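Long-range contact in 2-hydroxyisobutanoyl-CoA mutase large subunit (Aquincola tertiaricarbonis, PDB 4R3U), which isomerises 2-hydroxyisobutyryl-CoA and (S)-3-hydroxybutyryl-CoA together with a small cobalamin-binding subunit: residues 216-228 against 556-569. Numbering follows the deposited sequence.
Sequences YMAQKEYIYPIAP and IVEKLKGIWGTYRE
An aromatic cluster of Tyr216, Tyr222 and Tyr567 joins the chain's last modelled residues to the end of helix 213-219 and the turn after it. Tyr567 works in two directions, T-shaped in both: its face takes the edge of Tyr216 (planes at 65°), Tyr216 CD1 lying 3.5 Å from Tyr567 CE2, while its own edge points at the face of Tyr222 (planes at 69°). With CG anti to the backbone N, the Tyr567 ring reaches these two tyrosines while its N bonds Ile223 O at 3.1 Å, from above the carbonyl plane. In this TIM-barrel mutase, residues 220-225 connect helix 213-219, which follows strand 206-208, to helix 226-243, and Ala218, Gln219 and Glu221 belong to the cobalamin pocket. Farther along, Tyr224 lies between Ile223 CG2 on one face and Trp564 CE3 on the other, and Tyr224 OH donates a hydrogen bond to Val557 O (2.7 Å), in the carbonyl plane on a lone pair. Val557 O also accepts Lys561 N; a phenylalanine at Tyr224 would probably leave that carbonyl with only the Lys561 N bond of these two, and the ring without its polar tie to helix 553-564. Pro228 CB sits over the indole of Trp564, 13° off the normal of the five-membered ring. Lys220 NZ has its strongest partner in Asp30 of the small subunit, and also forms a salt bridge with OE1 of Glu569 (3.1 Å), a poorly ordered residue.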
ATOM      1  N   TYR A 216      -6.805 -32.181   5.910  1.00 24.16           N
ATOM      2  CA  TYR A 216      -7.206 -33.177   4.905  1.00 24.04           C
ATOM      3  C   TYR A 216      -7.561 -32.489   3.584  1.00 28.09           C
ATOM      4  O   TYR A 216      -7.218 -32.972   2.505  1.00 28.89           O
ATOM      5  CB  TYR A 216      -8.378 -34.041   5.409  1.00 24.81           C
ATOM      6  CG  TYR A 216      -8.036 -34.852   6.639  1.00 25.00           C
ATOM      7  CD1 TYR A 216      -7.127 -35.906   6.576  1.00 26.31           C
ATOM      8  CD2 TYR A 216      -8.633 -34.580   7.865  1.00 25.45           C
ATOM      9  CE1 TYR A 216      -6.789 -36.640   7.717  1.00 28.13           C
ATOM     10  CE2 TYR A 216      -8.312 -35.315   9.008  1.00 26.44           C
ATOM     11  CZ  TYR A 216      -7.380 -36.336   8.933  1.00 31.07           C
ATOM     12  OH  TYR A 216      -7.050 -37.050  10.064  1.00 26.66           O
ATOM     13  N   MET A 217      -8.232 -31.342   3.698  1.00 23.65           N
ATOM     14  CA  MET A 217      -8.696 -30.499   2.615  1.00 20.97           C
ATOM     15  C   MET A 217      -7.522 -29.783   1.911  1.00 24.73           C
ATOM     16  O   MET A 217      -7.481 -29.737   0.673  1.00 25.94           O
ATOM     17  CB  MET A 217      -9.617 -29.412   3.211  1.00 21.62           C
ATOM     18  CG  MET A 217     -11.029 -29.809   3.437  1.00 24.29           C
ATOM     19  SD  MET A 217     -11.991 -28.287   3.672  1.00 26.91           S
ATOM     20  CE  MET A 217     -13.499 -28.986   4.272  1.00 25.58           C
ATOM     21  N   ALA A 218      -6.618 -29.159   2.691  1.00 19.51           N
ATOM     22  CA  ALA A 218      -5.578 -28.295   2.127  1.00 19.32           C
ATOM     23  C   ALA A 218      -4.156 -28.332   2.671  1.00 22.45           C
ATOM     24  O   ALA A 218      -3.259 -28.319   1.859  1.00 20.68           O
ATOM     25  CB  ALA A 218      -6.075 -26.850   2.095  1.00 19.62           C
ATOM     26  N   GLN A 219      -3.925 -28.224   3.995  1.00 20.91           N
ATOM     27  CA  GLN A 219      -2.541 -28.103   4.465  1.00 20.72           C
ATOM     28  C   GLN A 219      -1.683 -29.385   4.481  1.00 25.70           C
ATOM     29  O   GLN A 219      -0.448 -29.318   4.401  1.00 23.18           O
ATOM     30  CB  GLN A 219      -2.419 -27.220   5.711  1.00 21.57           C
ATOM     31  CG  GLN A 219      -0.961 -27.021   6.144  1.00 19.12           C
ATOM     32  CD  GLN A 219      -0.750 -25.860   7.036  1.00 27.31           C
ATOM     33  OE1 GLN A 219       0.038 -24.990   6.712  1.00 22.00           O
ATOM     34  NE2 GLN A 219      -1.440 -25.827   8.183  1.00 17.11           N
ATOM     35  N   LYS A 220      -2.360 -30.548   4.498  1.00 24.57           N
ATOM     36  CA  LYS A 220      -1.773 -31.888   4.396  1.00 23.46           C
ATOM     37  C   LYS A 220      -0.873 -32.358   5.574  1.00 26.18           C
ATOM     38  O   LYS A 220       0.021 -33.201   5.396  1.00 25.03           O
ATOM     39  CB  LYS A 220      -1.150 -32.094   3.003  1.00 24.28           C
ATOM     40  CG  LYS A 220      -2.023 -31.615   1.842  1.00 29.35           C
ATOM     41  CD  LYS A 220      -3.326 -32.400   1.685  1.00 29.35           C
ATOM     42  CE  LYS A 220      -4.157 -31.895   0.548  1.00 30.91           C
ATOM     43  NZ  LYS A 220      -4.083 -32.805  -0.612  1.00 42.78           N
ATOM     44  N   GLU A 221      -1.167 -31.853   6.786  1.00 22.33           N
ATOM     45  CA  GLU A 221      -0.474 -32.272   8.005  1.00 22.93           C
ATOM     46  C   GLU A 221      -1.430 -33.152   8.779  1.00 29.84           C
ATOM     47  O   GLU A 221      -2.397 -32.667   9.342  1.00 31.58           O
ATOM     48  CB  GLU A 221      -0.025 -31.073   8.862  1.00 23.19           C
ATOM     49  CG  GLU A 221       0.808 -30.051   8.106  1.00 26.20           C
ATOM     50  CD  GLU A 221       1.047 -28.749   8.828  1.00 34.30           C
ATOM     51  OE1 GLU A 221       0.579 -28.604   9.980  1.00 18.22           O
ATOM     52  OE2 GLU A 221       1.686 -27.855   8.228  1.00 33.23           O
ATOM     53  N   TYR A 222      -1.214 -34.453   8.746  1.00 27.15           N
ATOM     54  CA  TYR A 222      -2.074 -35.413   9.444  1.00 27.00           C
ATOM     55  C   TYR A 222      -1.278 -36.610   9.926  1.00 31.96           C
ATOM     56  O   TYR A 222      -0.217 -36.919   9.376  1.00 32.78           O
ATOM     57  CB  TYR A 222      -3.276 -35.848   8.581  1.00 27.50           C
ATOM     58  CG  TYR A 222      -3.007 -35.994   7.102  1.00 27.59           C
ATOM     59  CD1 TYR A 222      -2.091 -36.933   6.628  1.00 30.19           C
ATOM     60  CD2 TYR A 222      -3.680 -35.213   6.171  1.00 27.40           C
ATOM     61  CE1 TYR A 222      -1.844 -37.078   5.264  1.00 30.06           C
ATOM     62  CE2 TYR A 222      -3.436 -35.345   4.805  1.00 28.80           C
ATOM     63  CZ  TYR A 222      -2.531 -36.293   4.354  1.00 34.54           C
ATOM     64  OH  TYR A 222      -2.285 -36.439   3.009  1.00 33.67           O
ATOM     65  N   ILE A 223      -1.768 -37.260  10.979  1.00 27.85           N
ATOM     66  CA  ILE A 223      -1.130 -38.424  11.569  1.00 26.89           C
ATOM     67  C   ILE A 223      -2.105 -39.600  11.512  1.00 32.34           C
ATOM     68  O   ILE A 223      -1.816 -40.608  10.895  1.00 34.84           O
ATOM     69  CB  ILE A 223      -0.608 -38.139  13.025  1.00 29.22           C
ATOM     70  CG1 ILE A 223       0.318 -36.894  13.086  1.00 28.57           C
ATOM     71  CG2 ILE A 223       0.114 -39.369  13.585  1.00 29.35           C
ATOM     72  CD1 ILE A 223       0.615 -36.299  14.471  1.00 24.76           C
ATOM     73  N   TYR A 224      -3.265 -39.447  12.133  1.00 28.29           N
ATOM     74  CA  TYR A 224      -4.291 -40.473  12.286  1.00 28.44           C
ATOM     75  C   TYR A 224      -5.440 -40.287  11.321  1.00 34.72           C
ATOM     76  O   TYR A 224      -5.592 -39.183  10.773  1.00 35.25           O
ATOM     77  CB  TYR A 224      -4.842 -40.410  13.734  1.00 28.09           C
ATOM     78  CG  TYR A 224      -3.743 -40.355  14.772  1.00 26.00           C
ATOM     79  CD1 TYR A 224      -2.916 -41.461  15.000  1.00 27.02           C
ATOM     80  CD2 TYR A 224      -3.477 -39.176  15.476  1.00 23.89           C
ATOM     81  CE1 TYR A 224      -1.877 -41.406  15.926  1.00 26.67           C
ATOM     82  CE2 TYR A 224      -2.439 -39.112  16.407  1.00 24.03           C
ATOM     83  CZ  TYR A 224      -1.648 -40.235  16.633  1.00 33.29           C
ATOM     84  OH  TYR A 224      -0.623 -40.199  17.543  1.00 34.51           O
ATOM     85  N   PRO A 225      -6.314 -41.316  11.178  1.00 32.08           N
ATOM     86  CA  PRO A 225      -7.516 -41.149  10.341  1.00 32.52           C
ATOM     87  C   PRO A 225      -8.421 -40.028  10.882  1.00 36.91           C
ATOM     88  O   PRO A 225      -8.289 -39.624  12.047  1.00 38.25           O
ATOM     89  CB  PRO A 225      -8.205 -42.525  10.448  1.00 36.00           C
ATOM     90  CG  PRO A 225      -7.160 -43.474  10.932  1.00 39.37           C
ATOM     91  CD  PRO A 225      -6.282 -42.660  11.804  1.00 34.24           C
ATOM     92  N   ILE A 226      -9.318 -39.515  10.038  1.00 31.88           N
ATOM     93  CA  ILE A 226     -10.231 -38.398  10.327  1.00 30.41           C
ATOM     94  C   ILE A 226     -10.927 -38.458  11.698  1.00 37.16           C
ATOM     95  O   ILE A 226     -10.793 -37.507  12.478  1.00 38.43           O
ATOM     96  CB  ILE A 226     -11.234 -38.173   9.163  1.00 32.78           C
ATOM     97  CG1 ILE A 226     -10.511 -38.147   7.786  1.00 31.24           C
ATOM     98  CG2 ILE A 226     -12.043 -36.901   9.410  1.00 35.50           C
ATOM     99  CD1 ILE A 226     -11.369 -37.986   6.618  1.00 34.48           C
ATOM    100  N   ALA A 227     -11.648 -39.570  11.992  1.00 32.30           N
ATOM    101  CA  ALA A 227     -12.411 -39.762  13.232  1.00 31.83           C
ATOM    102  C   ALA A 227     -11.619 -39.554  14.540  1.00 35.83           C
ATOM    103  O   ALA A 227     -12.002 -38.650  15.294  1.00 36.15           O
ATOM    104  CB  ALA A 227     -13.148 -41.091  13.222  1.00 33.10           C
ATOM    105  N   PRO A 228     -10.508 -40.306  14.827  1.00 31.21           N
ATOM    106  CA  PRO A 228      -9.763 -40.044  16.070  1.00 30.22           C
ATOM    107  C   PRO A 228      -9.150 -38.653  16.124  1.00 33.60           C
ATOM    108  O   PRO A 228      -9.043 -38.084  17.209  1.00 34.36           O
ATOM    109  CB  PRO A 228      -8.701 -41.143  16.092  1.00 31.94           C
ATOM    110  CG  PRO A 228      -8.587 -41.633  14.727  1.00 34.93           C
ATOM    111  CD  PRO A 228      -9.913 -41.447  14.086  1.00 31.10           C
ATOM    112  N   ILE A 556       4.421 -40.119  22.518  1.00 35.48           N
ATOM    113  CA  ILE A 556       2.971 -39.917  22.563  1.00 34.22           C
ATOM    114  C   ILE A 556       2.317 -40.289  21.236  1.00 38.41           C
ATOM    115  O   ILE A 556       1.371 -41.094  21.235  1.00 38.37           O
ATOM    116  CB  ILE A 556       2.601 -38.476  23.068  1.00 35.37           C
ATOM    117  CG1 ILE A 556       3.219 -38.200  24.483  1.00 35.50           C
ATOM    118  CG2 ILE A 556       1.085 -38.263  23.102  1.00 35.22           C
ATOM    119  CD1 ILE A 556       3.331 -36.716  24.885  1.00 33.62           C
ATOM    120  N   VAL A 557       2.822 -39.708  20.118  1.00 33.64           N
ATOM    121  CA  VAL A 557       2.337 -39.930  18.745  1.00 31.49           C
ATOM    122  C   VAL A 557       2.423 -41.406  18.327  1.00 37.09           C
ATOM    123  O   VAL A 557       1.427 -41.959  17.835  1.00 36.91           O
ATOM    124  CB  VAL A 557       2.997 -38.962  17.721  1.00 32.49           C
ATOM    125  CG1 VAL A 557       2.905 -39.476  16.281  1.00 30.42           C
ATOM    126  CG2 VAL A 557       2.422 -37.550  17.841  1.00 31.67           C
ATOM    127  N   GLU A 558       3.606 -42.041  18.528  1.00 34.00           N
ATOM    128  CA  GLU A 558       3.833 -43.445  18.144  1.00 33.75           C
ATOM    129  C   GLU A 558       2.972 -44.414  18.886  1.00 39.42           C
ATOM    130  O   GLU A 558       2.418 -45.319  18.258  1.00 42.54           O
ATOM    131  CB  GLU A 558       5.304 -43.839  18.219  1.00 34.95           C
ATOM    132  CG  GLU A 558       6.153 -43.166  17.155  1.00 45.79           C
ATOM    133  CD  GLU A 558       5.685 -43.302  15.717  1.00 67.71           C
ATOM    134  OE1 GLU A 558       5.591 -44.451  15.221  1.00 57.51           O
ATOM    135  OE2 GLU A 558       5.436 -42.249  15.083  1.00 62.34           O
ATOM    136  N   LYS A 559       2.826 -44.219  20.219  1.00 33.62           N
ATOM    137  CA  LYS A 559       1.988 -45.058  21.077  1.00 32.48           C
ATOM    138  C   LYS A 559       0.535 -45.107  20.543  1.00 37.87           C
ATOM    139  O   LYS A 559      -0.049 -46.187  20.448  1.00 38.06           O
ATOM    140  CB  LYS A 559       2.033 -44.538  22.528  1.00 31.70           C
ATOM    141  CG  LYS A 559       1.414 -45.474  23.538  1.00 26.70           C
ATOM    142  CD  LYS A 559       2.298 -46.680  23.774  1.00 29.59           C
ATOM    143  CE  LYS A 559       1.698 -47.672  24.731  1.00 37.93           C
ATOM    144  NZ  LYS A 559       2.644 -48.790  25.000  1.00 33.23           N
ATOM    145  N   LEU A 560      -0.019 -43.930  20.158  1.00 34.99           N
ATOM    146  CA  LEU A 560      -1.389 -43.805  19.651  1.00 34.24           C
ATOM    147  C   LEU A 560      -1.609 -44.363  18.242  1.00 37.05           C
ATOM    148  O   LEU A 560      -2.733 -44.779  17.937  1.00 37.16           O
ATOM    149  CB  LEU A 560      -1.980 -42.400  19.856  1.00 32.82           C
ATOM    150  CG  LEU A 560      -2.062 -41.889  21.308  1.00 38.56           C
ATOM    151  CD1 LEU A 560      -2.706 -40.513  21.359  1.00 38.38           C
ATOM    152  CD2 LEU A 560      -2.859 -42.846  22.218  1.00 41.08           C
ATOM    153  N   LYS A 561      -0.531 -44.438  17.410  1.00 31.63           N
ATOM    154  CA  LYS A 561      -0.573 -45.034  16.066  1.00 30.59           C
ATOM    155  C   LYS A 561      -0.897 -46.551  16.148  1.00 36.62           C
ATOM    156  O   LYS A 561      -1.560 -47.082  15.260  1.00 34.95           O
ATOM    157  CB  LYS A 561       0.756 -44.842  15.336  1.00 31.20           C
ATOM    158  CG  LYS A 561       0.886 -43.504  14.635  1.00 33.93           C
ATOM    159  CD  LYS A 561       2.284 -43.363  14.067  1.00 31.17           C
ATOM    160  CE  LYS A 561       2.453 -42.098  13.270  1.00 31.22           C
ATOM    161  NZ  LYS A 561       3.879 -41.855  12.934  1.00 30.54           N
ATOM    162  N   GLY A 562      -0.457 -47.202  17.230  1.00 36.07           N
ATOM    163  CA  GLY A 562      -0.706 -48.612  17.524  1.00 37.77           C
ATOM    164  C   GLY A 562      -2.173 -48.994  17.651  1.00 43.51           C
ATOM    165  O   GLY A 562      -2.541 -50.132  17.330  1.00 44.91           O
ATOM    166  N   ILE A 563      -3.029 -48.047  18.112  1.00 39.24           N
ATOM    167  CA  ILE A 563      -4.484 -48.280  18.229  1.00 39.87           C
ATOM    168  C   ILE A 563      -5.318 -47.596  17.121  1.00 41.88           C
ATOM    169  O   ILE A 563      -6.429 -48.040  16.831  1.00 42.82           O
ATOM    170  CB  ILE A 563      -5.058 -48.013  19.663  1.00 43.65           C
ATOM    171  CG1 ILE A 563      -4.902 -46.544  20.102  1.00 42.65           C
ATOM    172  CG2 ILE A 563      -4.490 -48.987  20.707  1.00 46.07           C
ATOM    173  CD1 ILE A 563      -6.121 -46.003  20.803  1.00 48.41           C
ATOM    174  N   TRP A 564      -4.795 -46.501  16.537  1.00 36.27           N
ATOM    175  CA  TRP A 564      -5.493 -45.688  15.535  1.00 34.76           C
ATOM    176  C   TRP A 564      -5.035 -45.853  14.091  1.00 39.85           C
ATOM    177  O   TRP A 564      -5.826 -45.619  13.164  1.00 39.65           O
ATOM    178  CB  TRP A 564      -5.443 -44.204  15.924  1.00 31.10           C
ATOM    179  CG  TRP A 564      -6.345 -43.845  17.071  1.00 32.06           C
ATOM    180  CD1 TRP A 564      -7.438 -44.541  17.506  1.00 35.88           C
ATOM    181  CD2 TRP A 564      -6.247 -42.683  17.909  1.00 31.07           C
ATOM    182  NE1 TRP A 564      -8.022 -43.890  18.561  1.00 35.45           N
ATOM    183  CE2 TRP A 564      -7.312 -42.744  18.833  1.00 36.00           C
ATOM    184  CE3 TRP A 564      -5.368 -41.587  17.963  1.00 30.89           C
ATOM    185  CZ2 TRP A 564      -7.522 -41.747  19.805  1.00 35.15           C
ATOM    186  CZ3 TRP A 564      -5.568 -40.610  18.935  1.00 31.97           C
ATOM    187  CH2 TRP A 564      -6.622 -40.703  19.850  1.00 33.71           C
ATOM    188  N   GLY A 565      -3.771 -46.218  13.906  1.00 35.41           N
ATOM    189  CA  GLY A 565      -3.199 -46.341  12.572  1.00 34.44           C
ATOM    190  C   GLY A 565      -2.824 -44.977  12.040  1.00 36.53           C
ATOM    191  O   GLY A 565      -2.732 -44.012  12.798  1.00 34.37           O
ATOM    192  N   THR A 566      -2.581 -44.887  10.741  1.00 35.18           N
ATOM    193  CA  THR A 566      -2.211 -43.630  10.093  1.00 33.50           C
ATOM    194  C   THR A 566      -3.109 -43.375   8.915  1.00 39.96           C
ATOM    195  O   THR A 566      -3.700 -44.317   8.374  1.00 41.30           O
ATOM    196  CB  THR A 566      -0.735 -43.623   9.687  1.00 36.80           C
ATOM    197  OG1 THR A 566      -0.489 -44.654   8.733  1.00 43.02           O
ATOM    198  CG2 THR A 566       0.201 -43.763  10.877  1.00 29.85           C
ATOM    199  N   TYR A 567      -3.216 -42.107   8.509  1.00 37.33           N
ATOM    200  CA  TYR A 567      -4.032 -41.720   7.366  1.00 38.45           C
ATOM    201  C   TYR A 567      -3.125 -41.574   6.131  1.00 46.53           C
ATOM    202  O   TYR A 567      -1.952 -41.193   6.255  1.00 45.70           O
ATOM    203  CB  TYR A 567      -4.738 -40.381   7.675  1.00 38.67           C
ATOM    204  CG  TYR A 567      -5.589 -39.833   6.550  1.00 39.37           C
ATOM    205  CD1 TYR A 567      -6.925 -40.207   6.415  1.00 42.06           C
ATOM    206  CD2 TYR A 567      -5.064 -38.937   5.620  1.00 38.66           C
ATOM    207  CE1 TYR A 567      -7.720 -39.696   5.383  1.00 41.86           C
ATOM    208  CE2 TYR A 567      -5.837 -38.450   4.566  1.00 39.65           C
ATOM    209  CZ  TYR A 567      -7.172 -38.817   4.461  1.00 47.36           C
ATOM    210  OH  TYR A 567      -7.950 -38.296   3.448  1.00 51.02           O
ATOM    211  N   ARG A 568      -3.698 -41.848   4.934  1.00 45.23           N
ATOM    212  CA  ARG A 568      -3.108 -41.630   3.605  1.00 44.14           C
ATOM    213  C   ARG A 568      -4.251 -41.399   2.610  1.00 47.80           C
ATOM    214  O   ARG A 568      -5.306 -42.028   2.753  1.00 48.42           O
ATOM    215  CB  ARG A 568      -2.167 -42.772   3.172  1.00 43.45           C
ATOM    216  CG  ARG A 568      -1.619 -42.617   1.744  1.00 50.87           C
ATOM    217  CD  ARG A 568      -0.452 -43.511   1.387  1.00 51.95           C
ATOM    218  NE  ARG A 568       0.788 -43.042   2.010  1.00 57.79           N
ATOM    219  CZ  ARG A 568       1.596 -42.115   1.502  1.00 60.20           C
ATOM    220  NH1 ARG A 568       2.700 -41.770   2.145  1.00 33.33           N
ATOM    221  NH2 ARG A 568       1.290 -41.508   0.356  1.00 47.67           N
ATOM    222  N   GLU A 569      -4.055 -40.484   1.624  1.00 43.26           N
ATOM    223  CA  GLU A 569      -5.048 -40.184   0.584  1.00 58.78           C
ATOM    224  C   GLU A 569      -5.056 -41.297  -0.464  1.00 73.15           C
ATOM    225  O   GLU A 569      -6.119 -41.755  -0.887  1.00 52.26           O
ATOM    226  CB  GLU A 569      -4.784 -38.823  -0.099  1.00 59.37           C
ATOM    227  CG  GLU A 569      -4.361 -37.681   0.814  1.00 66.38           C
ATOM    228  CD  GLU A 569      -4.386 -36.293   0.190  1.00 84.72           C
ATOM    229  OE1 GLU A 569      -3.305 -35.731  -0.104  1.00 70.65           O
ATOM    230  OE2 GLU A 569      -5.503 -35.797  -0.075  1.00 85.40           O
TER